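Local structure of Mgp-operon protein 3 (Mycoplasma pneumoniae, 6RJ1) at residues P19-L24 with G931-S936; T189-S194 with K207-N212; T245-G250 with N258-T263; D671-N676 with Y738-F743. The protein is a membrane-anchored surface adhesin, P40/P90, that probably acts with P1 in attaching the bacterium to host-cell sugars. All coordinates share one frame; numbering follows the deposited sequence.

Interaction 1. Residues P19-L24 with G931-S936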
loop_
_atom_site.group_PDB
_atom_site.type_symbol
_atom_site.label_atom_id
_atom_site.label_comp_id
_atom_site.label_asym_id
_atom_site.label_seq_id
_atom_site.Cartn_x
_atom_site.Cartn_y
_atom_site.Cartn_z
ATOM N N PRO A 19 -32.226 18.327 -1.022
ATOM C CA PRO A 19 -32.222 18.412 0.448
ATOM C C PRO A 19 -33.575 18.008 1.082
ATOM O O PRO A 19 -33.755 18.144 2.286
ATOM C CB PRO A 19 -31.818 19.865 0.711
ATOM C CG PRO A 19 -32.315 20.603 -0.458
ATOM C CD PRO A 19 -32.189 19.675 -1.630
ATOM N N PHE A 20 -34.512 17.476 0.265
ATOM C CA PHE A 20 -35.786 16.905 0.690
ATOM C C PHE A 20 -35.597 15.390 0.893
ATOM O O PHE A 20 -36.555 14.699 1.234
ATOM C CB PHE A 20 -36.859 17.123 -0.377
ATOM C CG PHE A 20 -37.600 18.430 -0.327
ATOM C CD1 PHE A 20 -38.161 18.888 0.859
ATOM C CD2 PHE A 20 -37.817 19.163 -1.484
ATOM C CE1 PHE A 20 -38.876 20.086 0.895
ATOM C CE2 PHE A 20 -38.546 20.351 -1.455
ATOM C CZ PHE A 20 -39.083 20.802 -0.268
ATOM N N THR A 21 -34.356 14.886 0.647
ATOM C CA THR A 21 -33.846 13.498 0.764
ATOM C C THR A 21 -34.330 12.578 -0.388
ATOM O O THR A 21 -34.080 11.368 -0.350
ATOM C CB THR A 21 -34.095 12.866 2.170
ATOM O OG1 THR A 21 -35.459 12.479 2.317
ATOM C CG2 THR A 21 -33.688 13.780 3.322
ATOM N N THR A 22 -34.975 13.154 -1.421
ATOM C CA THR A 22 -35.485 12.378 -2.552
ATOM C C THR A 22 -34.648 12.571 -3.819
ATOM O O THR A 22 -34.201 13.694 -4.085
ATOM C CB THR A 22 -36.944 12.724 -2.835
ATOM O OG1 THR A 22 -37.038 14.122 -3.085
ATOM C CG2 THR A 22 -37.878 12.310 -1.711
ATOM N N PRO A 23 -34.472 11.510 -4.648
ATOM C CA PRO A 23 -33.724 11.687 -5.903
ATOM C C PRO A 23 -34.470 12.578 -6.896
ATOM O O PRO A 23 -35.693 12.478 -7.033
ATOM C CB PRO A 23 -33.558 10.261 -6.424
ATOM C CG PRO A 23 -34.664 9.496 -5.817
ATOM C CD PRO A 23 -34.938 10.115 -4.490
ATOM N N LEU A 24 -33.734 13.483 -7.552
ATOM C CA LEU A 24 -34.275 14.428 -8.522
ATOM C C LEU A 24 -34.624 13.729 -9.834
ATOM O O LEU A 24 -35.652 14.047 -10.429
ATOM C CB LEU A 24 -33.286 15.590 -8.724
ATOM C CG LEU A 24 -33.768 16.850 -9.454
ATOM C CD1 LEU A 24 -35.081 17.405 -8.867
ATOM C CD2 LEU A 24 -32.689 17.908 -9.429
ATOM N N GLY A 931 -26.620 6.086 1.240
ATOM C CA GLY A 931 -25.714 7.201 1.458
ATOM C C GLY A 931 -26.181 8.125 2.558
ATOM O O GLY A 931 -27.237 7.921 3.159
ATOM N N ILE A 932 -25.369 9.148 2.826
ATOM C CA ILE A 932 -25.621 10.172 3.838
ATOM C C ILE A 932 -25.583 11.567 3.195
ATOM O O ILE A 932 -24.618 11.910 2.506
ATOM C CB ILE A 932 -24.643 10.033 5.052
ATOM C CG1 ILE A 932 -24.751 8.632 5.693
ATOM C CG2 ILE A 932 -24.881 11.139 6.108
ATOM C CD1 ILE A 932 -23.564 8.148 6.328
ATOM N N LEU A 933 -26.635 12.365 3.424
ATOM C CA LEU A 933 -26.743 13.723 2.886
ATOM C C LEU A 933 -26.496 14.762 3.971
ATOM O O LEU A 933 -27.267 14.802 4.933
ATOM C CB LEU A 933 -28.132 13.988 2.268
ATOM C CG LEU A 933 -28.711 12.988 1.273
ATOM C CD1 LEU A 933 -30.112 13.383 0.896
ATOM C CD2 LEU A 933 -27.868 12.881 0.013
ATOM N N PRO A 934 -25.473 15.645 3.842
ATOM C CA PRO A 934 -25.299 16.705 4.849
ATOM C C PRO A 934 -26.291 17.836 4.563
ATOM O O PRO A 934 -25.984 18.775 3.822
ATOM C CB PRO A 934 -23.831 17.130 4.694
ATOM C CG PRO A 934 -23.396 16.611 3.387
ATOM C CD PRO A 934 -24.475 15.767 2.765
ATOM N N LEU A 935 -27.514 17.699 5.115
ATOM C CA LEU A 935 -28.628 18.635 4.939
ATOM C C LEU A 935 -28.314 20.062 5.386
ATOM O O LEU A 935 -28.849 21.015 4.815
ATOM C CB LEU A 935 -29.887 18.132 5.661
ATOM C CG LEU A 935 -30.472 16.792 5.228
ATOM C CD1 LEU A 935 -31.563 16.369 6.191
ATOM C CD2 LEU A 935 -31.027 16.852 3.811
ATOM N N SER A 936 -27.473 20.195 6.428
ATOM C CA SER A 936 -27.013 21.457 7.011
ATOM C C SER A 936 -25.868 21.190 7.992
ATOM O O SER A 936 -25.481 20.033 8.204
ATOM C CB SER A 936 -28.160 22.198 7.707
ATOM O OG SER A 936 -28.587 21.548 8.894
#
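Leu933, at the end of an edge strand, and Leu935, just past it, reach to the loop that carries Pro19 and Thr21. The edge strand, 928-933, starts a four-stranded antiparallel sheet whose strands follow each other in chain order. Such a sheet could be a beta-propeller blade, the fold class of the MgpC family clan. The contact joins the two ends of the chain by apolar packing, with no hydrogen bond across it.

Leu933 points toward the loop. Its CD1 meets the backbone of Thr21, 3.7 Å from Thr21 CA, and Tyr6, Leu8 and Tyr17 touch this leucine. Pro934 then forms an inverse gamma turn before Leu935. The CD2 branch of Leu935 rests against the backbone of Pro19, 3.4 Å from Pro19 O. The proline ring is further off, with Pro19 CB 4.4 Å from Leu935 CD2. The side chains of Thr21 and Leu935 slant across one another, and Thr21 CG2 lies 4.1 Å from Leu935 CD2. With OG1 between the backbone N and the carbonyl carbon (chi1 76°), CG2 is left anti to that carbon. The hydroxyl OG1 turns back to its own loop and gives a 2.7 Å hydrogen bond to Phe20 O, tilted 20° from that carbonyl plane.

Interaction 2. Residues T189-S194 with K207-N212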
loop_
_atom_site.group_PDB
_atom_site.type_symbol
_atom_site.label_atom_id
_atom_site.label_comp_id
_atom_site.label_asym_id
_atom_site.label_seq_id
_atom_site.Cartn_x
_atom_site.Cartn_y
_atom_site.Cartn_z
ATOM N N THR A 189 27.409 -17.773 7.997
ATOM C CA THR A 189 27.410 -18.928 7.087
ATOM C C THR A 189 27.599 -18.428 5.647
ATOM O O THR A 189 28.337 -19.038 4.883
ATOM C CB THR A 189 26.111 -19.749 7.264
ATOM O OG1 THR A 189 25.996 -20.168 8.625
ATOM C CG2 THR A 189 26.046 -20.970 6.352
ATOM N N VAL A 190 26.941 -17.312 5.291
ATOM C CA VAL A 190 27.029 -16.707 3.960
ATOM C C VAL A 190 28.478 -16.352 3.578
ATOM O O VAL A 190 28.923 -16.704 2.484
ATOM C CB VAL A 190 26.064 -15.493 3.813
ATOM C CG1 VAL A 190 26.365 -14.666 2.564
ATOM C CG2 VAL A 190 24.608 -15.944 3.819
ATOM N N HIS A 191 29.210 -15.697 4.490
ATOM C CA HIS A 191 30.557 -15.213 4.215
ATOM C C HIS A 191 31.685 -16.147 4.587
ATOM O O HIS A 191 32.773 -16.011 4.027
ATOM C CB HIS A 191 30.767 -13.847 4.872
ATOM C CG HIS A 191 29.837 -12.800 4.341
ATOM N ND1 HIS A 191 28.772 -12.339 5.090
ATOM C CD2 HIS A 191 29.821 -12.192 3.130
ATOM C CE1 HIS A 191 28.163 -11.449 4.330
ATOM N NE2 HIS A 191 28.760 -11.325 3.142
ATOM N N PHE A 192 31.453 -17.083 5.512
ATOM C CA PHE A 192 32.502 -18.002 5.948
ATOM C C PHE A 192 32.268 -19.463 5.558
ATOM O O PHE A 192 33.208 -20.258 5.611
ATOM C CB PHE A 192 32.741 -17.863 7.461
ATOM C CG PHE A 192 33.266 -16.500 7.847
ATOM C CD1 PHE A 192 34.626 -16.211 7.769
ATOM C CD2 PHE A 192 32.398 -15.495 8.268
ATOM C CE1 PHE A 192 35.107 -14.942 8.103
ATOM C CE2 PHE A 192 32.882 -14.226 8.601
ATOM C CZ PHE A 192 34.231 -13.960 8.525
ATOM N N GLY A 193 31.041 -19.804 5.171
ATOM C CA GLY A 193 30.671 -21.160 4.782
ATOM C C GLY A 193 30.453 -22.069 5.972
ATOM O O GLY A 193 31.077 -21.876 7.023
ATOM N N SER A 194 29.564 -23.079 5.809
ATOM C CA SER A 194 29.223 -24.066 6.845
ATOM C C SER A 194 30.473 -24.716 7.440
ATOM O O SER A 194 31.316 -25.212 6.696
ATOM C CB SER A 194 28.282 -25.134 6.295
ATOM O OG SER A 194 27.062 -24.582 5.827
ATOM N N LYS A 207 36.168 -8.493 5.553
ATOM C CA LYS A 207 34.988 -8.937 4.803
ATOM C C LYS A 207 33.934 -7.818 4.700
ATOM O O LYS A 207 32.849 -8.043 4.152
ATOM C CB LYS A 207 34.382 -10.219 5.418
ATOM C CG LYS A 207 35.304 -11.440 5.413
ATOM C CD LYS A 207 35.253 -12.220 4.114
ATOM C CE LYS A 207 36.159 -13.422 4.155
ATOM N NZ LYS A 207 35.935 -14.291 2.976
ATOM N N GLY A 208 34.282 -6.626 5.193
ATOM C CA GLY A 208 33.410 -5.457 5.175
ATOM C C GLY A 208 32.359 -5.488 6.257
ATOM O O GLY A 208 31.289 -4.893 6.108
ATOM N N LEU A 209 32.683 -6.192 7.362
ATOM C CA LEU A 209 31.832 -6.408 8.527
ATOM C C LEU A 209 32.573 -6.064 9.828
ATOM O O LEU A 209 32.315 -6.687 10.861
ATOM C CB LEU A 209 31.354 -7.879 8.546
ATOM C CG LEU A 209 30.406 -8.308 7.434
ATOM C CD1 LEU A 209 30.478 -9.787 7.205
ATOM C CD2 LEU A 209 28.982 -7.870 7.718
ATOM N N LYS A 210 33.487 -5.070 9.782
ATOM C CA LYS A 210 34.257 -4.600 10.942
ATOM C C LYS A 210 33.308 -4.263 12.088
ATOM O O LYS A 210 32.305 -3.576 11.884
ATOM C CB LYS A 210 35.103 -3.365 10.578
ATOM C CG LYS A 210 36.193 -3.040 11.588
ATOM C CD LYS A 210 37.045 -1.856 11.156
ATOM C CE LYS A 210 36.755 -0.611 11.941
ATOM N NZ LYS A 210 37.755 0.452 11.657
ATOM N N ASN A 211 33.599 -4.821 13.272
ATOM C CA ASN A 211 32.874 -4.649 14.536
ATOM C C ASN A 211 31.395 -5.056 14.472
ATOM O O ASN A 211 30.636 -4.677 15.366
ATOM C CB ASN A 211 33.040 -3.223 15.087
ATOM C CG ASN A 211 34.469 -2.808 15.288
ATOM O OD1 ASN A 211 35.229 -3.446 16.025
ATOM N ND2 ASN A 211 34.864 -1.727 14.630
ATOM N N ASN A 212 30.988 -5.847 13.453
ATOM C CA ASN A 212 29.601 -6.306 13.343
ATOM C C ASN A 212 29.377 -7.368 14.413
ATOM O O ASN A 212 30.065 -8.393 14.402
ATOM C CB ASN A 212 29.281 -6.843 11.954
ATOM C CG ASN A 212 27.808 -7.049 11.702
ATOM O OD1 ASN A 212 27.149 -7.891 12.322
ATOM N ND2 ASN A 212 27.261 -6.294 10.771
#
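This is a mostly apolar contact in which His191 and Phe192, at the end of helix 187-192, meet Leu209 and Lys207 in the loop between helix 200-203 and strand 220-222. Its centre is about 34 Å from the centre of the chain.

Leu209 approaches with its CD1, 3.7 Å from His191 ND1 and 4.0 Å from His191 CE1. Leu209 CD1 makes an off-centre CH-pi contact, 4.2 Å from the His191 ring centroid and 29° off the ring normal. Val190 CG1 sits above the centre of one face of the same imidazole. A weak hydrogen bond from His191 ND1 to Gln187 O, one turn back, ties the ring to its own helix.

The helix stops here: Gly193 has positive phi, and its N still bonds to Thr189 O. On the other side Leu209 begins a type II beta turn that ends at Asn212, closed by a bond from Asn212 N to Leu209 O. A helix end and a turn therefore meet within one short excursion of the chain, with Trp200 of the intervening helix also touching Leu209.

Lys207 slants past Phe192. Its CG, anti to the carbonyl carbon (chi1 -62°), lies 4.1 Å from Phe192 CZ, and a bend at chi2 (-85°) steers the rest. Lys207 NZ ends 3.7 Å from His191 O and 5.7 Å from the Phe192 ring centroid, the latter at most a weak cation-pi attraction.

Interaction 3. Residues T245-G250 with N258-T263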
loop_
_atom_site.group_PDB
_atom_site.type_symbol
_atom_site.label_atom_id
_atom_site.label_comp_id
_atom_site.label_asym_id
_atom_site.label_seq_id
_atom_site.Cartn_x
_atom_site.Cartn_y
_atom_site.Cartn_z
ATOM N N THR A 245 5.069 -21.903 6.854
ATOM C CA THR A 245 6.231 -22.599 7.384
ATOM C C THR A 245 6.041 -24.110 7.123
ATOM O O THR A 245 7.016 -24.868 7.110
ATOM C CB THR A 245 6.436 -22.149 8.855
ATOM O OG1 THR A 245 7.397 -21.092 8.887
ATOM C CG2 THR A 245 6.835 -23.282 9.816
ATOM N N LYS A 246 4.789 -24.523 6.849
ATOM C CA LYS A 246 4.417 -25.924 6.634
ATOM C C LYS A 246 3.873 -26.238 5.239
ATOM O O LYS A 246 4.247 -27.260 4.664
ATOM C CB LYS A 246 3.421 -26.375 7.719
ATOM C CG LYS A 246 4.108 -26.686 9.042
ATOM C CD LYS A 246 3.181 -26.517 10.243
ATOM C CE LYS A 246 3.804 -26.997 11.539
ATOM N NZ LYS A 246 4.963 -26.162 11.965
ATOM N N GLU A 247 2.986 -25.382 4.707
ATOM C CA GLU A 247 2.358 -25.607 3.403
ATOM C C GLU A 247 2.661 -24.504 2.387
ATOM O O GLU A 247 3.314 -23.518 2.727
ATOM C CB GLU A 247 0.838 -25.847 3.554
ATOM C CG GLU A 247 0.478 -27.121 4.313
ATOM C CD GLU A 247 0.990 -28.454 3.791
ATOM O OE1 GLU A 247 1.110 -29.391 4.614
ATOM O OE2 GLU A 247 1.253 -28.577 2.572
ATOM N N GLY A 248 2.202 -24.699 1.151
ATOM C CA GLY A 248 2.441 -23.791 0.038
ATOM C C GLY A 248 3.710 -24.164 -0.709
ATOM O O GLY A 248 4.510 -24.972 -0.221
ATOM N N LYS A 249 3.905 -23.591 -1.905
ATOM C CA LYS A 249 5.092 -23.866 -2.724
ATOM C C LYS A 249 5.946 -22.610 -3.006
ATOM O O LYS A 249 6.937 -22.698 -3.727
ATOM C CB LYS A 249 4.714 -24.603 -4.025
ATOM C CG LYS A 249 4.243 -26.030 -3.810
ATOM C CD LYS A 249 5.356 -26.958 -3.343
ATOM C CE LYS A 249 4.827 -28.168 -2.620
ATOM N NZ LYS A 249 5.933 -29.042 -2.139
ATOM N N GLY A 250 5.579 -21.479 -2.406
ATOM C CA GLY A 250 6.292 -20.219 -2.562
ATOM C C GLY A 250 6.422 -19.800 -4.009
ATOM O O GLY A 250 5.409 -19.651 -4.702
ATOM N N ASN A 258 2.105 -28.963 -11.189
ATOM C CA ASN A 258 2.217 -30.416 -11.314
ATOM C C ASN A 258 1.520 -31.228 -10.222
ATOM O O ASN A 258 1.035 -32.322 -10.529
ATOM C CB ASN A 258 3.685 -30.846 -11.424
ATOM C CG ASN A 258 4.434 -30.289 -12.623
ATOM O OD1 ASN A 258 3.855 -29.754 -13.583
ATOM N ND2 ASN A 258 5.758 -30.401 -12.582
ATOM N N SER A 259 1.491 -30.740 -8.959
ATOM C CA SER A 259 0.886 -31.528 -7.880
ATOM C C SER A 259 0.064 -30.741 -6.856
ATOM O O SER A 259 -1.131 -31.011 -6.707
ATOM C CB SER A 259 1.951 -32.357 -7.162
ATOM O OG SER A 259 2.960 -31.546 -6.583
ATOM N N GLU A 260 0.701 -29.783 -6.150
ATOM C CA GLU A 260 0.120 -29.004 -5.053
ATOM C C GLU A 260 -1.190 -28.253 -5.382
ATOM O O GLU A 260 -1.941 -27.934 -4.456
ATOM C CB GLU A 260 1.162 -28.054 -4.466
ATOM C CG GLU A 260 1.057 -27.879 -2.959
ATOM C CD GLU A 260 1.111 -29.109 -2.067
ATOM O OE1 GLU A 260 1.784 -30.102 -2.431
ATOM O OE2 GLU A 260 0.482 -29.067 -0.984
ATOM N N LYS A 261 -1.484 -28.013 -6.671
ATOM C CA LYS A 261 -2.729 -27.372 -7.101
ATOM C C LYS A 261 -3.899 -28.296 -6.719
ATOM O O LYS A 261 -4.787 -27.863 -5.989
ATOM C CB LYS A 261 -2.701 -27.096 -8.617
ATOM C CG LYS A 261 -3.979 -26.494 -9.202
ATOM C CD LYS A 261 -3.980 -26.490 -10.741
ATOM C CE LYS A 261 -4.226 -27.841 -11.381
ATOM N NZ LYS A 261 -5.637 -28.290 -11.232
ATOM N N THR A 262 -3.849 -29.584 -7.149
ATOM C CA THR A 262 -4.877 -30.596 -6.865
ATOM C C THR A 262 -5.041 -30.844 -5.366
ATOM O O THR A 262 -6.160 -31.094 -4.914
ATOM C CB THR A 262 -4.643 -31.901 -7.655
ATOM O OG1 THR A 262 -3.366 -32.446 -7.325
ATOM C CG2 THR A 262 -4.766 -31.712 -9.166
ATOM N N THR A 263 -3.929 -30.747 -4.597
ATOM C CA THR A 263 -3.910 -30.907 -3.140
ATOM C C THR A 263 -4.770 -29.811 -2.502
ATOM O O THR A 263 -5.668 -30.124 -1.719
ATOM C CB THR A 263 -2.460 -30.922 -2.618
ATOM O OG1 THR A 263 -1.767 -32.025 -3.204
ATOM C CG2 THR A 263 -2.378 -31.016 -1.099
#
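Helix 253-267 receives the loop that leads into it, through Glu260 on the helix and Lys249 and Glu247 on the loop. The contact is at the surface. Lys249 and Glu260 cross at about a right angle and touch mainly through their carbon chains. Lys249 CG lies 3.7 Å from Glu260 CB, and Lys249 CE 3.6 Å from Glu260 OE1. Chi1 (-69°) sets CG against the glutamate, and the bend at chi2 brings CE back to it. The charged ends do not form a salt bridge: Lys249 NZ remains 4.3 Å from Glu260 OE1.

The other carboxylate oxygen meets a like charge. Glu260 OE2 is 3.7 Å from Glu247 OE2, and the two carboxylate planes are 19° apart. This pairing would tend to raise the pKa of one or both groups. The nearby lysine may offset part of it. Tyr356 OH is hydrogen-bonded to Glu260 OE2 and also to Gly248 N, so one hydroxyl links helix and loop.

Glu260 stands at a wider, pi-type turn spanning 258-260. Thr262 OG1 gives a 2.7 Å bond back to Ser259 O, in the carbonyl plane. This is a local loop-to-helix connection, with the incoming chain lying against a helix that contains a pi-type turn.

Interaction 4. Residues D671-N676 with Y738-F743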
loop_
_atom_site.group_PDB
_atom_site.type_symbol
_atom_site.label_atom_id
_atom_site.label_comp_id
_atom_site.label_asym_id
_atom_site.label_seq_id
_atom_site.Cartn_x
_atom_site.Cartn_y
_atom_site.Cartn_z
ATOM N N ASP A 671 9.674 -5.602 14.832
ATOM C CA ASP A 671 9.737 -4.570 13.800
ATOM C C ASP A 671 8.366 -4.201 13.263
ATOM O O ASP A 671 8.144 -3.049 12.904
ATOM C CB ASP A 671 10.630 -5.042 12.649
ATOM C CG ASP A 671 12.129 -5.058 12.923
ATOM O OD1 ASP A 671 12.526 -5.031 14.112
ATOM O OD2 ASP A 671 12.900 -5.095 11.956
ATOM N N ALA A 672 7.460 -5.175 13.161
ATOM C CA ALA A 672 6.128 -4.934 12.624
ATOM C C ALA A 672 5.186 -4.363 13.661
ATOM O O ALA A 672 4.279 -3.615 13.312
ATOM C CB ALA A 672 5.562 -6.218 12.058
ATOM N N LEU A 673 5.393 -4.713 14.937
ATOM C CA LEU A 673 4.539 -4.290 16.036
ATOM C C LEU A 673 5.079 -3.079 16.815
ATOM O O LEU A 673 4.397 -2.577 17.712
ATOM C CB LEU A 673 4.280 -5.495 16.949
ATOM C CG LEU A 673 3.119 -6.436 16.586
ATOM C CD1 LEU A 673 3.375 -7.205 15.294
ATOM C CD2 LEU A 673 2.875 -7.431 17.693
ATOM N N GLY A 674 6.262 -2.596 16.428
ATOM C CA GLY A 674 6.919 -1.439 17.031
ATOM C C GLY A 674 7.272 -1.638 18.485
ATOM O O GLY A 674 6.954 -0.787 19.321
ATOM N N LEU A 675 7.922 -2.774 18.787
ATOM C CA LEU A 675 8.266 -3.177 20.139
ATOM C C LEU A 675 9.753 -2.995 20.500
ATOM O O LEU A 675 10.169 -3.354 21.603
ATOM C CB LEU A 675 7.805 -4.628 20.359
ATOM C CG LEU A 675 6.297 -4.853 20.401
ATOM C CD1 LEU A 675 5.961 -6.287 20.082
ATOM C CD2 LEU A 675 5.728 -4.480 21.753
ATOM N N ASN A 676 10.538 -2.411 19.595
ATOM C CA ASN A 676 11.953 -2.156 19.835
ATOM C C ASN A 676 12.113 -0.774 20.465
ATOM O O ASN A 676 11.749 0.238 19.863
ATOM C CB ASN A 676 12.769 -2.301 18.543
ATOM C CG ASN A 676 12.698 -3.675 17.924
ATOM O OD1 ASN A 676 13.086 -4.677 18.531
ATOM N ND2 ASN A 676 12.206 -3.755 16.696
ATOM N N TYR A 738 -0.803 -4.135 20.673
ATOM C CA TYR A 738 -1.963 -4.548 21.463
ATOM C C TYR A 738 -3.087 -5.150 20.596
ATOM O O TYR A 738 -4.111 -5.565 21.137
ATOM C CB TYR A 738 -2.465 -3.413 22.385
ATOM C CG TYR A 738 -2.770 -2.102 21.689
ATOM C CD1 TYR A 738 -4.008 -1.877 21.092
ATOM C CD2 TYR A 738 -1.843 -1.064 21.679
ATOM C CE1 TYR A 738 -4.303 -0.668 20.470
ATOM C CE2 TYR A 738 -2.130 0.154 21.061
ATOM C CZ TYR A 738 -3.367 0.352 20.473
ATOM O OH TYR A 738 -3.649 1.539 19.839
ATOM N N TYR A 739 -2.871 -5.243 19.269
ATOM C CA TYR A 739 -3.792 -5.890 18.337
ATOM C C TYR A 739 -3.511 -7.390 18.362
ATOM O O TYR A 739 -4.283 -8.183 17.825
ATOM C CB TYR A 739 -3.625 -5.317 16.913
ATOM C CG TYR A 739 -4.557 -4.169 16.588
ATOM C CD1 TYR A 739 -5.082 -3.364 17.595
ATOM C CD2 TYR A 739 -4.902 -3.879 15.274
ATOM C CE1 TYR A 739 -5.941 -2.310 17.304
ATOM C CE2 TYR A 739 -5.766 -2.826 14.972
ATOM C CZ TYR A 739 -6.282 -2.043 15.993
ATOM O OH TYR A 739 -7.136 -1.008 15.720
ATOM N N SER A 740 -2.388 -7.767 18.997
ATOM C CA SER A 740 -1.935 -9.138 19.187
ATOM C C SER A 740 -2.167 -9.533 20.638
ATOM O O SER A 740 -1.855 -8.760 21.551
ATOM C CB SER A 740 -0.457 -9.276 18.837
ATOM O OG SER A 740 -0.245 -9.155 17.443
ATOM N N ALA A 741 -2.719 -10.735 20.847
ATOM C CA ALA A 741 -3.016 -11.264 22.179
ATOM C C ALA A 741 -1.759 -11.560 22.981
ATOM O O ALA A 741 -1.703 -11.214 24.156
ATOM C CB ALA A 741 -3.878 -12.514 22.067
ATOM N N ASN A 742 -0.747 -12.171 22.345
ATOM C CA ASN A 742 0.500 -12.575 22.997
ATOM C C ASN A 742 1.712 -11.757 22.530
ATOM O O ASN A 742 2.762 -12.336 22.220
ATOM C CB ASN A 742 0.731 -14.095 22.788
ATOM C CG ASN A 742 0.902 -14.521 21.330
ATOM O OD1 ASN A 742 0.525 -13.808 20.382
ATOM N ND2 ASN A 742 1.484 -15.696 21.124
ATOM N N PHE A 743 1.580 -10.413 22.483
ATOM C CA PHE A 743 2.694 -9.555 22.059
ATOM C C PHE A 743 3.902 -9.704 23.003
ATOM O O PHE A 743 3.724 -9.719 24.228
ATOM C CB PHE A 743 2.275 -8.087 21.869
ATOM C CG PHE A 743 1.819 -7.355 23.109
ATOM C CD1 PHE A 743 2.719 -6.617 23.871
ATOM C CD2 PHE A 743 0.480 -7.357 23.483
ATOM C CE1 PHE A 743 2.296 -5.929 25.008
ATOM C CE2 PHE A 743 0.054 -6.660 24.616
ATOM C CZ PHE A 743 0.965 -5.952 25.371
#
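Leu673 turns its CD2 methyl toward Ser740 and Phe743 with chi1 -86° and chi2 67°. Phe743 holds its ring between its own backbone N and carbonyl carbon (chi1 65°), where the ring meets Leu675. Together these side chains make a small apolar contact with no hydrogen bond across it.

Leu673 CD2 is the central atom. It lies 3.6 Å from Ser740 OG and 4.0 Å from Ser740 CB, and also 4.3 Å from Phe743 CB. The serine hydroxyl is therefore lined by a methyl on this side. Its polar partner is Ser774, whose OG is hydrogen-bonded to Ser740 OG, and this bond satisfies the buried hydroxyl. Leu675 comes to the aromatic ring at a slant, with Leu675 CD2 4.3 Å from Phe743 CD1. Ser740 O lies in the plane of that ring, at its edge. The ring of Tyr737 also meets the Phe743 ring, and Tyr737 touches Leu675 as well.

Gly674, with positive phi, takes the chain out of the helix between the two leucines. Leu673, near the end of the helix, and Leu675, just past it, both point toward the 738-743 loop. Beyond them a weak bond from Asn676 ND2 to Asp671 OD1 spans the helix end.

The contact sets the end of helix 666-673 against the loop that follows strand 723-732. Tyr732 of that strand bonds to Asp671 O. Ala672 shares a backbone bond with Val735, and Ala741 shares one with Glu764, further along the same loop before strand 779-786.

How the interactions relate
From the N terminus, the loop at 19-24 opens interaction 1, which closes only at 931-936. The other three contacts are nested inside this long span, and none crosses another. Interaction 2 closes a short loop around helix 200-203. Interaction 3 follows and ties the loop before helix 253-267 to that helix. Interaction 4 comes last and joins the end of helix 666-673 to the loop after strand 723-732. Interactions 1 and 2 lie on opposite sides of the chain's centre, their centres about 68 Å apart. Interactions 2, 3 and 4 are closer, with centres about 30 to 34 Å apart, but no two contacts touch.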